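Local coordinates for protein 3,6-diketocamphane 1,6-monooxygenase (Pseudomonas putida, PDB 4UWM) that uses reduced FMN and molecular oxygen to insert an oxygen atom into 2,5-diketobornane in a Baeyer-Villiger lactonisation, part of (-)-camphor degradation, at residues E151-F159 with L185-P196; V272-E282 with L311-V321. All blocks are in the same frame, centred on the assembly; numbering follows the deposited sequence. Where two conformers were deposited one is given.

Interaction 1 of 2, residues E151-F159 with L185-P196; sequences EKIWKREPF and LADFSPWGGKAP
The C-terminal end of the helix that finishes at Lys-155 runs against the irregular segment 185-196, closest where the CA atoms of Trp-154 and Ser-189 come within 4.9 Å, and the helix is left at Arg-156, whose backbone adopts a positive phi. Trp-154 lays one indole face on two prolines. CG of Pro-190 sits 3.7 Å from the centroid of the five-membered ring and CD of Pro-196 just as far from that of the six-membered ring, each 13° off the normal, so both are CH-pi contacts; CB of Ala-195 adds an apolar contact at CE3. The indole rotation is fixed further by NE1, which donates to the carbonyl of Ala-89. Beyond the helix end, Arg-156 reaches over segment 185-196 with a bend at chi3 (80°) that turns its guanidinium flat against the carboxylate of Asp-187. The two planes lie only 20° apart, and NE stands 3.6 Å from OD1 of Asp-187, a salt bridge of charges alone, since the oxygen lies over the face and no N-H points at it. Instead NH2 donates to the carbonyl O of Ala-186 (2.9 Å), meeting it from well above the carbonyl plane. OD1 of Asp-187 has its own donors: OG of Ser-189 at 2.7 Å, on its syn lone pair, and the backbone N of Ser-189. One water joins the carbonyl O atoms of Trp-154 and Gly-193, and another connects NH2 of Arg-156 with O of Leu-185. Nearby, Ala-186 makes backbone hydrogen bonds to the second subunit of the homodimer. The bond from Ser-189 N to Asp-187 OD1 makes an Asx turn, here within the long excursion that leads to strand 198-202 of the luciferase-like TIM barrel.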
loop_
_atom_site.group_PDB
_atom_site.type_symbol
_atom_site.label_atom_id
_atom_site.label_comp_id
_atom_site.label_asym_id
_atom_site.label_seq_id
_atom_site.Cartn_x
_atom_site.Cartn_y
_atom_site.Cartn_z
ATOM N N GLU A 151 -6.319 0.109 18.074
ATOM C CA GLU A 151 -6.239 1.242 19.008
ATOM C C GLU A 151 -5.124 1.039 20.039
ATOM O O GLU A 151 -4.471 1.992 20.443
ATOM C CB GLU A 151 -7.565 1.432 19.742
ATOM C CG GLU A 151 -8.704 1.839 18.826
ATOM C CD GLU A 151 -10.056 1.837 19.513
ATOM O OE1 GLU A 151 -10.282 1.034 20.445
ATOM O OE2 GLU A 151 -10.917 2.613 19.074
ATOM N N LYS A 152 -4.918 -0.203 20.464
ATOM C CA LYS A 152 -3.839 -0.483 21.436
ATOM C C LYS A 152 -2.446 -0.420 20.780
ATOM O O LYS A 152 -1.475 0.067 21.384
ATOM C CB LYS A 152 -4.106 -1.796 22.174
ATOM C CG LYS A 152 -5.389 -1.770 22.998
ATOM C CD LYS A 152 -5.761 -3.162 23.497
ATOM C CE LYS A 152 -4.951 -3.539 24.740
ATOM N NZ LYS A 152 -5.290 -2.668 25.902
ATOM N N ILE A 153 -2.343 -0.854 19.524
ATOM C CA ILE A 153 -1.079 -0.712 18.814
ATOM C C ILE A 153 -0.723 0.763 18.655
ATOM O O ILE A 153 0.425 1.137 18.869
ATOM C CB ILE A 153 -1.068 -1.468 17.475
ATOM C CG1 ILE A 153 -0.888 -2.960 17.750
ATOM C CG2 ILE A 153 0.064 -0.977 16.565
ATOM C CD1 ILE A 153 -1.668 -3.840 16.816
ATOM N N TRP A 154 -1.709 1.603 18.314
ATOM C CA TRP A 154 -1.447 3.045 18.149
ATOM C C TRP A 154 -0.978 3.714 19.443
ATOM O O TRP A 154 -0.222 4.695 19.394
ATOM C CB TRP A 154 -2.671 3.807 17.609
ATOM C CG TRP A 154 -3.075 3.394 16.213
ATOM C CD1 TRP A 154 -2.240 3.035 15.177
ATOM C CD2 TRP A 154 -4.409 3.305 15.699
ATOM N NE1 TRP A 154 -2.980 2.732 14.054
ATOM C CE2 TRP A 154 -4.309 2.872 14.342
ATOM C CE3 TRP A 154 -5.678 3.531 16.248
ATOM C CZ2 TRP A 154 -5.435 2.647 13.539
ATOM C CZ3 TRP A 154 -6.810 3.321 15.446
ATOM C CH2 TRP A 154 -6.676 2.879 14.099
ATOM N N LYS A 155 -1.461 3.204 20.582
ATOM C CA LYS A 155 -1.053 3.707 21.912
ATOM C C LYS A 155 0.387 3.350 22.299
ATOM O O LYS A 155 1.004 4.033 23.109
ATOM C CB LYS A 155 -2.041 3.245 22.988
ATOM C CG LYS A 155 -3.290 4.104 22.995
ATOM C CD LYS A 155 -4.307 3.635 24.011
ATOM C CE LYS A 155 -5.491 4.581 23.972
ATOM N NZ LYS A 155 -6.759 3.841 24.177
ATOM N N ARG A 156 0.919 2.292 21.706
ATOM C CA ARG A 156 2.310 1.892 21.924
ATOM C C ARG A 156 2.612 1.550 23.406
ATOM O O ARG A 156 3.694 1.856 23.903
ATOM C CB ARG A 156 3.289 2.946 21.381
ATOM C CG ARG A 156 3.214 3.073 19.858
ATOM C CD ARG A 156 4.181 4.101 19.312
ATOM N NE ARG A 156 5.563 3.617 19.197
ATOM C CZ ARG A 156 6.576 4.100 19.919
ATOM N NH1 ARG A 156 6.358 5.054 20.808
ATOM N NH2 ARG A 156 7.796 3.638 19.765
ATOM N N GLU A 157 1.627 0.982 24.095
ATOM C CA GLU A 157 1.826 0.440 25.438
ATOM C C GLU A 157 1.825 -1.083 25.334
ATOM O O GLU A 157 0.970 -1.658 24.652
ATOM C CB GLU A 157 0.726 0.906 26.410
ATOM C CG GLU A 157 0.787 2.383 26.806
ATOM C CD GLU A 157 1.716 2.680 27.977
ATOM O OE1 GLU A 157 2.748 1.990 28.167
ATOM O OE2 GLU A 157 1.410 3.631 28.726
ATOM N N PRO A 158 2.778 -1.753 26.019
ATOM C CA PRO A 158 2.848 -3.206 25.882
ATOM C C PRO A 158 1.563 -3.943 26.244
ATOM O O PRO A 158 0.879 -3.574 27.186
ATOM C CB PRO A 158 4.023 -3.595 26.802
ATOM C CG PRO A 158 4.862 -2.353 26.873
ATOM C CD PRO A 158 3.875 -1.222 26.854
ATOM N N PHE A 159 1.232 -4.949 25.444
ATOM C CA PHE A 159 0.137 -5.878 25.698
ATOM C C PHE A 159 0.346 -7.083 24.805
ATOM O O PHE A 159 1.148 -7.048 23.857
ATOM C CB PHE A 159 -1.231 -5.227 25.426
ATOM C CG PHE A 159 -1.535 -5.040 23.950
ATOM C CD1 PHE A 159 -0.942 -4.010 23.233
ATOM C CD2 PHE A 159 -2.383 -5.926 23.277
ATOM C CE1 PHE A 159 -1.213 -3.843 21.872
ATOM C CE2 PHE A 159 -2.652 -5.761 21.918
ATOM C CZ PHE A 159 -2.066 -4.714 21.222
ATOM N N LEU A 185 12.236 0.980 20.012
ATOM C CA LEU A 185 11.240 0.606 18.994
ATOM C C LEU A 185 10.872 1.765 18.047
ATOM O O LEU A 185 10.797 2.916 18.466
ATOM C CB LEU A 185 9.980 0.108 19.697
ATOM C CG LEU A 185 10.163 -1.273 20.321
ATOM C CD1 LEU A 185 9.136 -1.519 21.413
ATOM C CD2 LEU A 185 10.074 -2.335 19.241
ATOM N N ALA A 186 10.631 1.449 16.770
ATOM C CA ALA A 186 10.044 2.410 15.816
ATOM C C ALA A 186 8.742 3.019 16.330
ATOM O O ALA A 186 8.001 2.392 17.113
ATOM C CB ALA A 186 9.772 1.708 14.492
ATOM N N ASP A 187 8.452 4.237 15.883
ATOM C CA ASP A 187 7.185 4.858 16.205
ATOM C C ASP A 187 6.372 5.033 14.925
ATOM O O ASP A 187 6.619 5.967 14.178
ATOM C CB ASP A 187 7.435 6.201 16.891
ATOM C CG ASP A 187 6.165 6.909 17.306
ATOM O OD1 ASP A 187 5.034 6.425 17.090
ATOM O OD2 ASP A 187 6.310 7.992 17.877
ATOM N N PHE A 188 5.414 4.127 14.689
ATOM C CA PHE A 188 4.474 4.251 13.557
ATOM C C PHE A 188 3.060 4.627 14.006
ATOM O O PHE A 188 2.079 4.170 13.420
ATOM C CB PHE A 188 4.476 2.979 12.683
ATOM C CG PHE A 188 5.788 2.723 12.007
ATOM C CD1 PHE A 188 6.321 3.660 11.106
ATOM C CD2 PHE A 188 6.514 1.550 12.270
ATOM C CE1 PHE A 188 7.539 3.426 10.482
ATOM C CE2 PHE A 188 7.737 1.326 11.656
ATOM C CZ PHE A 188 8.246 2.264 10.755
ATOM N N SER A 189 2.951 5.408 15.096
ATOM C CA SER A 189 1.650 5.854 15.589
ATOM C C SER A 189 1.146 6.906 14.583
ATOM O O SER A 189 1.959 7.546 13.936
ATOM C CB SER A 189 1.736 6.460 17.019
ATOM O OG SER A 189 2.571 7.597 17.033
ATOM N N PRO A 190 -0.187 7.086 14.472
ATOM C CA PRO A 190 -0.704 8.068 13.516
ATOM C C PRO A 190 -0.299 9.493 13.930
ATOM O O PRO A 190 0.160 9.696 15.060
ATOM C CB PRO A 190 -2.213 7.871 13.574
ATOM C CG PRO A 190 -2.442 6.577 14.272
ATOM C CD PRO A 190 -1.269 6.407 15.195
ATOM N N TRP A 191 -0.462 10.455 13.027
ATOM C CA TRP A 191 -0.022 11.855 13.229
ATOM C C TRP A 191 -0.453 12.402 14.603
ATOM O O TRP A 191 -1.603 12.247 14.987
ATOM C CB TRP A 191 -0.606 12.731 12.131
ATOM C CG TRP A 191 -0.063 14.134 12.064
ATOM C CD1 TRP A 191 -0.751 15.294 12.343
ATOM C CD2 TRP A 191 1.254 14.533 11.674
ATOM N NE1 TRP A 191 0.065 16.381 12.151
ATOM C CE2 TRP A 191 1.300 15.950 11.745
ATOM C CE3 TRP A 191 2.409 13.838 11.278
ATOM C CZ2 TRP A 191 2.449 16.684 11.416
ATOM C CZ3 TRP A 191 3.562 14.570 10.960
ATOM C CH2 TRP A 191 3.564 15.985 11.025
ATOM N N GLY A 192 0.487 12.990 15.338
ATOM C CA GLY A 192 0.228 13.492 16.700
ATOM C C GLY A 192 0.154 12.409 17.773
ATOM O O GLY A 192 -0.192 12.685 18.919
ATOM N N GLY A 193 0.453 11.167 17.401
ATOM C CA GLY A 193 0.543 10.069 18.362
ATOM C C GLY A 193 -0.777 9.496 18.822
ATOM O O GLY A 193 -0.811 8.709 19.761
ATOM N N LYS A 194 -1.860 9.887 18.160
ATOM C CA LYS A 194 -3.206 9.488 18.558
ATOM C C LYS A 194 -3.910 8.772 17.408
ATOM O O LYS A 194 -3.517 8.931 16.260
ATOM C CB LYS A 194 -4.012 10.714 18.985
ATOM C CG LYS A 194 -3.977 11.865 17.989
ATOM C CD LYS A 194 -4.680 13.101 18.535
ATOM C CE LYS A 194 -4.603 14.261 17.553
ATOM N NZ LYS A 194 -5.444 15.405 17.991
ATOM N N ALA A 195 -4.944 7.993 17.730
ATOM C CA ALA A 195 -5.758 7.332 16.713
ATOM C C ALA A 195 -6.225 8.360 15.679
ATOM O O ALA A 195 -6.425 9.541 16.012
ATOM C CB ALA A 195 -6.943 6.625 17.338
ATOM N N PRO A 196 -6.369 7.936 14.402
ATOM C CA PRO A 196 -6.973 8.887 13.465
ATOM C C PRO A 196 -8.456 9.015 13.769
ATOM O O PRO A 196 -9.041 8.135 14.434
ATOM C CB PRO A 196 -6.785 8.188 12.103
ATOM C CG PRO A 196 -6.906 6.742 12.446
ATOM C CD PRO A 196 -6.229 6.592 13.801
HETATM O O HOH W 1 1.103 6.669 20.502
HETATM O O HOH W 2 4.701 2.211 16.632
HETATM O O HOH W 3 10.470 3.829 21.167
#

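Interaction 2 of 2, residues V272-E282 with L311-V321; sequences VMEGPIGYCFE and LEFLVDNVFLV
A single water accepts from the backbone N of Leu-311 and donates to OE1 of Glu-282, at 2.6 Å from each, and so bridges the first residue of helix 311-317 to helix 276-282. Beside this link the contact, part of the luciferase-like TIM barrel, has one knob-into-hole element: Leu-311 sits among Met-273, Gly-278, Phe-281 and Glu-282. The axes of segments 276-282 and 311-317 approach to 11.0 Å, their N-to-C directions 130° apart. In the conformer given, Met-273 is bent at both chi2 and chi3, runs antiparallel alongside Leu-311 and brings SD to 3.5 Å from CG2 of Val-315. That same methyl is met tip to tip by CG1 of Val-272, whose other branch, CG2, packs on Val-321 in strand 320-322. Deeper in, the rings of Phe-281 and Phe-319 meet from the two segments with their planes at 54°, and CD1 of Leu-314 touches CD1 of Phe-281. Trimming Phe-281 to an alanine would probably leave CZ of Phe-319 without the ring it rests on and open a gap beside CD1 of Leu-314. In the aromatic pair, CZ of Phe-319 stands over the centre of the Phe-281 ring, 3.4 Å above its plane.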
loop_
_atom_site.group_PDB
_atom_site.type_symbol
_atom_site.label_atom_id
_atom_site.label_comp_id
_atom_site.label_asym_id
_atom_site.label_seq_id
_atom_site.Cartn_x
_atom_site.Cartn_y
_atom_site.Cartn_z
ATOM N N VAL A 272 -25.058 14.386 -18.221
ATOM C CA VAL A 272 -25.369 13.246 -17.360
ATOM C C VAL A 272 -26.017 12.130 -18.165
ATOM O O VAL A 272 -25.543 10.997 -18.153
ATOM C CB VAL A 272 -26.298 13.640 -16.177
ATOM C CG1 VAL A 272 -26.766 12.410 -15.407
ATOM C CG2 VAL A 272 -25.619 14.623 -15.247
ATOM N N MET A 273 -27.098 12.453 -18.877
ATOM C CA MET A 273 -27.843 11.455 -19.649
ATOM C C MET A 273 -26.981 10.769 -20.699
ATOM O O MET A 273 -27.100 9.556 -20.926
ATOM C CB MET A 273 -29.053 12.091 -20.360
ATOM C CG MET A 273 -30.116 12.698 -19.462
ATOM S SD MET A 273 -31.035 11.522 -18.464
ATOM C CE MET A 273 -31.859 10.522 -19.703
ATOM N N GLU A 274 -26.127 11.543 -21.353
ATOM C CA GLU A 274 -25.361 11.043 -22.490
ATOM C C GLU A 274 -23.922 10.667 -22.152
ATOM O O GLU A 274 -23.224 10.114 -23.001
ATOM C CB GLU A 274 -25.399 12.064 -23.643
ATOM C CG GLU A 274 -26.750 12.155 -24.350
ATOM C CD GLU A 274 -26.809 13.211 -25.453
ATOM O OE1 GLU A 274 -25.755 13.723 -25.883
ATOM O OE2 GLU A 274 -27.929 13.533 -25.901
ATOM N N GLY A 275 -23.480 10.945 -20.923
ATOM C CA GLY A 275 -22.087 10.684 -20.539
ATOM C C GLY A 275 -21.836 9.479 -19.627
ATOM O O GLY A 275 -22.699 8.613 -19.488
ATOM N N PRO A 276 -20.630 9.410 -19.024
ATOM C CA PRO A 276 -20.193 8.332 -18.114
ATOM C C PRO A 276 -21.190 8.001 -16.994
ATOM O O PRO A 276 -21.394 6.831 -16.703
ATOM C CB PRO A 276 -18.917 8.903 -17.508
ATOM C CG PRO A 276 -18.337 9.719 -18.617
ATOM C CD PRO A 276 -19.524 10.348 -19.316
ATOM N N ILE A 277 -21.788 9.017 -16.383
ATOM C CA ILE A 277 -22.752 8.818 -15.282
ATOM C C ILE A 277 -23.990 8.051 -15.756
ATOM O O ILE A 277 -24.313 6.993 -15.224
ATOM C CB ILE A 277 -23.106 10.148 -14.579
ATOM C CG1 ILE A 277 -21.835 10.812 -14.053
ATOM C CG2 ILE A 277 -24.149 9.956 -13.478
ATOM C CD1 ILE A 277 -21.963 12.272 -13.665
ATOM N N GLY A 278 -24.651 8.554 -16.801
ATOM C CA GLY A 278 -25.804 7.856 -17.355
ATOM C C GLY A 278 -25.470 6.462 -17.816
ATOM O O GLY A 278 -26.278 5.556 -17.652
ATOM N N TYR A 279 -24.276 6.283 -18.389
ATOM C CA TYR A 279 -23.817 4.962 -18.833
ATOM C C TYR A 279 -23.718 3.944 -17.677
ATOM O O TYR A 279 -24.202 2.806 -17.779
ATOM C CB TYR A 279 -22.466 5.054 -19.580
ATOM C CG TYR A 279 -21.984 3.708 -20.059
ATOM C CD1 TYR A 279 -22.534 3.109 -21.198
ATOM C CD2 TYR A 279 -21.018 2.995 -19.345
ATOM C CE1 TYR A 279 -22.119 1.852 -21.620
ATOM C CE2 TYR A 279 -20.602 1.745 -19.758
ATOM C CZ TYR A 279 -21.150 1.182 -20.903
ATOM O OH TYR A 279 -20.730 -0.055 -21.316
ATOM N N CYS A 280 -23.080 4.364 -16.587
ATOM C CA CYS A 280 -22.879 3.485 -15.424
ATOM C C CYS A 280 -24.235 3.109 -14.822
ATOM O O CYS A 280 -24.527 1.932 -14.604
ATOM C CB CYS A 280 -22.018 4.190 -14.378
ATOM S SG CYS A 280 -21.735 3.191 -12.892
ATOM N N PHE A 281 -25.069 4.118 -14.585
ATOM C CA PHE A 281 -26.415 3.890 -14.046
ATOM C C PHE A 281 -27.272 2.984 -14.904
ATOM O O PHE A 281 -27.860 2.042 -14.394
ATOM C CB PHE A 281 -27.130 5.205 -13.755
ATOM C CG PHE A 281 -26.834 5.750 -12.389
ATOM C CD1 PHE A 281 -27.597 5.359 -11.298
ATOM C CD2 PHE A 281 -25.770 6.619 -12.186
ATOM C CE1 PHE A 281 -27.328 5.847 -10.031
ATOM C CE2 PHE A 281 -25.492 7.109 -10.920
ATOM C CZ PHE A 281 -26.275 6.724 -9.840
ATOM N N GLU A 282 -27.323 3.252 -16.205
ATOM C CA GLU A 282 -28.103 2.427 -17.141
ATOM C C GLU A 282 -27.614 0.994 -17.228
ATOM O O GLU A 282 -28.418 0.059 -17.232
ATOM C CB GLU A 282 -28.043 3.033 -18.542
ATOM C CG GLU A 282 -29.194 2.657 -19.447
ATOM C CD GLU A 282 -30.375 3.569 -19.234
ATOM O OE1 GLU A 282 -31.145 3.316 -18.286
ATOM O OE2 GLU A 282 -30.506 4.552 -19.993
ATOM N N LEU A 311 -33.594 6.234 -15.470
ATOM C CA LEU A 311 -32.495 7.192 -15.477
ATOM C C LEU A 311 -32.978 8.638 -15.403
ATOM O O LEU A 311 -32.538 9.397 -14.540
ATOM C CB LEU A 311 -31.598 6.974 -16.704
ATOM C CG LEU A 311 -30.394 7.892 -16.918
ATOM C CD1 LEU A 311 -29.509 7.983 -15.678
ATOM C CD2 LEU A 311 -29.598 7.399 -18.119
ATOM N N GLU A 312 -33.898 9.007 -16.295
ATOM C CA GLU A 312 -34.397 10.374 -16.347
ATOM C C GLU A 312 -35.101 10.785 -15.060
ATOM O O GLU A 312 -34.967 11.926 -14.616
ATOM C CB GLU A 312 -35.320 10.583 -17.561
ATOM C CG GLU A 312 -35.789 12.022 -17.730
ATOM C CD GLU A 312 -36.339 12.322 -19.112
ATOM O OE1 GLU A 312 -36.981 11.435 -19.719
ATOM O OE2 GLU A 312 -36.124 13.457 -19.590
ATOM N N PHE A 313 -35.833 9.856 -14.449
ATOM C CA PHE A 313 -36.414 10.127 -13.144
ATOM C C PHE A 313 -35.333 10.528 -12.128
ATOM O O PHE A 313 -35.480 11.521 -11.404
ATOM C CB PHE A 313 -37.214 8.934 -12.621
ATOM C CG PHE A 313 -37.492 9.013 -11.146
ATOM C CD1 PHE A 313 -38.429 9.918 -10.648
ATOM C CD2 PHE A 313 -36.788 8.218 -10.243
ATOM C CE1 PHE A 313 -38.671 10.016 -9.284
ATOM C CE2 PHE A 313 -37.027 8.313 -8.879
ATOM C CZ PHE A 313 -37.970 9.213 -8.398
ATOM N N LEU A 314 -34.258 9.743 -12.082
ATOM C CA LEU A 314 -33.135 9.997 -11.172
ATOM C C LEU A 314 -32.486 11.342 -11.477
ATOM O O LEU A 314 -32.272 12.150 -10.580
ATOM C CB LEU A 314 -32.102 8.851 -11.243
ATOM C CG LEU A 314 -32.523 7.468 -10.732
ATOM C CD1 LEU A 314 -31.427 6.437 -10.961
ATOM C CD2 LEU A 314 -32.908 7.501 -9.256
ATOM N N VAL A 315 -32.214 11.598 -12.751
ATOM C CA VAL A 315 -31.612 12.870 -13.158
ATOM C C VAL A 315 -32.473 14.078 -12.785
ATOM O O VAL A 315 -31.949 15.105 -12.342
ATOM C CB VAL A 315 -31.272 12.869 -14.663
ATOM C CG1 VAL A 315 -30.591 14.160 -15.067
ATOM C CG2 VAL A 315 -30.369 11.694 -14.993
ATOM N N ASP A 316 -33.790 13.941 -12.931
ATOM C CA ASP A 316 -34.728 15.045 -12.680
ATOM C C ASP A 316 -35.075 15.299 -11.206
ATOM O O ASP A 316 -35.313 16.441 -10.808
ATOM C CB ASP A 316 -36.023 14.824 -13.473
ATOM C CG ASP A 316 -35.837 15.006 -14.968
ATOM O OD1 ASP A 316 -35.008 15.837 -15.384
ATOM O OD2 ASP A 316 -36.532 14.316 -15.741
ATOM N N ASN A 317 -35.113 14.241 -10.403
ATOM C CA ASN A 317 -35.681 14.325 -9.053
ATOM C C ASN A 317 -34.745 13.935 -7.906
ATOM O O ASN A 317 -35.005 14.278 -6.754
ATOM C CB ASN A 317 -36.940 13.459 -8.979
ATOM C CG ASN A 317 -37.921 13.767 -10.095
ATOM O OD1 ASN A 317 -38.687 14.721 -10.012
ATOM N ND2 ASN A 317 -37.895 12.961 -11.150
ATOM N N VAL A 318 -33.677 13.200 -8.220
ATOM C CA VAL A 318 -32.767 12.659 -7.193
ATOM C C VAL A 318 -31.372 13.289 -7.270
ATOM O O VAL A 318 -30.926 13.936 -6.313
ATOM C CB VAL A 318 -32.661 11.123 -7.278
ATOM C CG1 VAL A 318 -31.689 10.597 -6.231
ATOM C CG2 VAL A 318 -34.032 10.486 -7.101
ATOM N N PHE A 319 -30.704 13.125 -8.411
ATOM C CA PHE A 319 -29.343 13.633 -8.585
ATOM C C PHE A 319 -29.328 15.122 -8.389
ATOM O O PHE A 319 -30.308 15.799 -8.675
ATOM C CB PHE A 319 -28.794 13.334 -9.982
ATOM C CG PHE A 319 -28.662 11.882 -10.296
ATOM C CD1 PHE A 319 -28.853 10.906 -9.314
ATOM C CD2 PHE A 319 -28.304 11.480 -11.575
ATOM C CE1 PHE A 319 -28.711 9.563 -9.619
ATOM C CE2 PHE A 319 -28.161 10.136 -11.883
ATOM C CZ PHE A 319 -28.360 9.181 -10.906
ATOM N N LEU A 320 -28.208 15.629 -7.905
ATOM C CA LEU A 320 -28.031 17.051 -7.745
ATOM C C LEU A 320 -27.394 17.581 -9.025
ATOM O O LEU A 320 -26.182 17.777 -9.087
ATOM C CB LEU A 320 -27.179 17.334 -6.503
ATOM C CG LEU A 320 -27.799 16.868 -5.183
ATOM C CD1 LEU A 320 -26.860 17.158 -4.017
ATOM C CD2 LEU A 320 -29.159 17.517 -4.945
ATOM N N VAL A 321 -28.235 17.806 -10.041
ATOM C CA VAL A 321 -27.811 18.191 -11.399
ATOM C C VAL A 321 -28.434 19.525 -11.874
ATOM O O VAL A 321 -29.599 19.810 -11.597
ATOM C CB VAL A 321 -28.157 17.068 -12.409
ATOM C CG1 VAL A 321 -27.794 17.448 -13.846
ATOM C CG2 VAL A 321 -27.452 15.772 -12.031
HETATM O O HOH W 4 -33.308 4.404 -17.327
#

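Overall arrangement
From the N terminus, the chain has already laid down the first barrel strands when helix 139-155 leads into interaction 1. The 25 residues between its segments hold nearly all of the antiparallel hairpin 159-162/167-170, which begins at Phe-159, so the contact closes this excursion before the chain enters strand 198-202. Interaction 2 follows later and closes a second, largely helical excursion of 28 residues that includes helix 296-302, joining helices 265-274 and 276-291 to helix 311-317 and strand 320-322. The two contacts stand in series, neither nested nor crossed. The centres of interactions 1 and 2 are about 45 Å apart, on opposite sides of the chain's centre. Interaction 1 neighbours the second subunit, whereas Phe-281 in interaction 2 has its side chain about 8 Å from FMN.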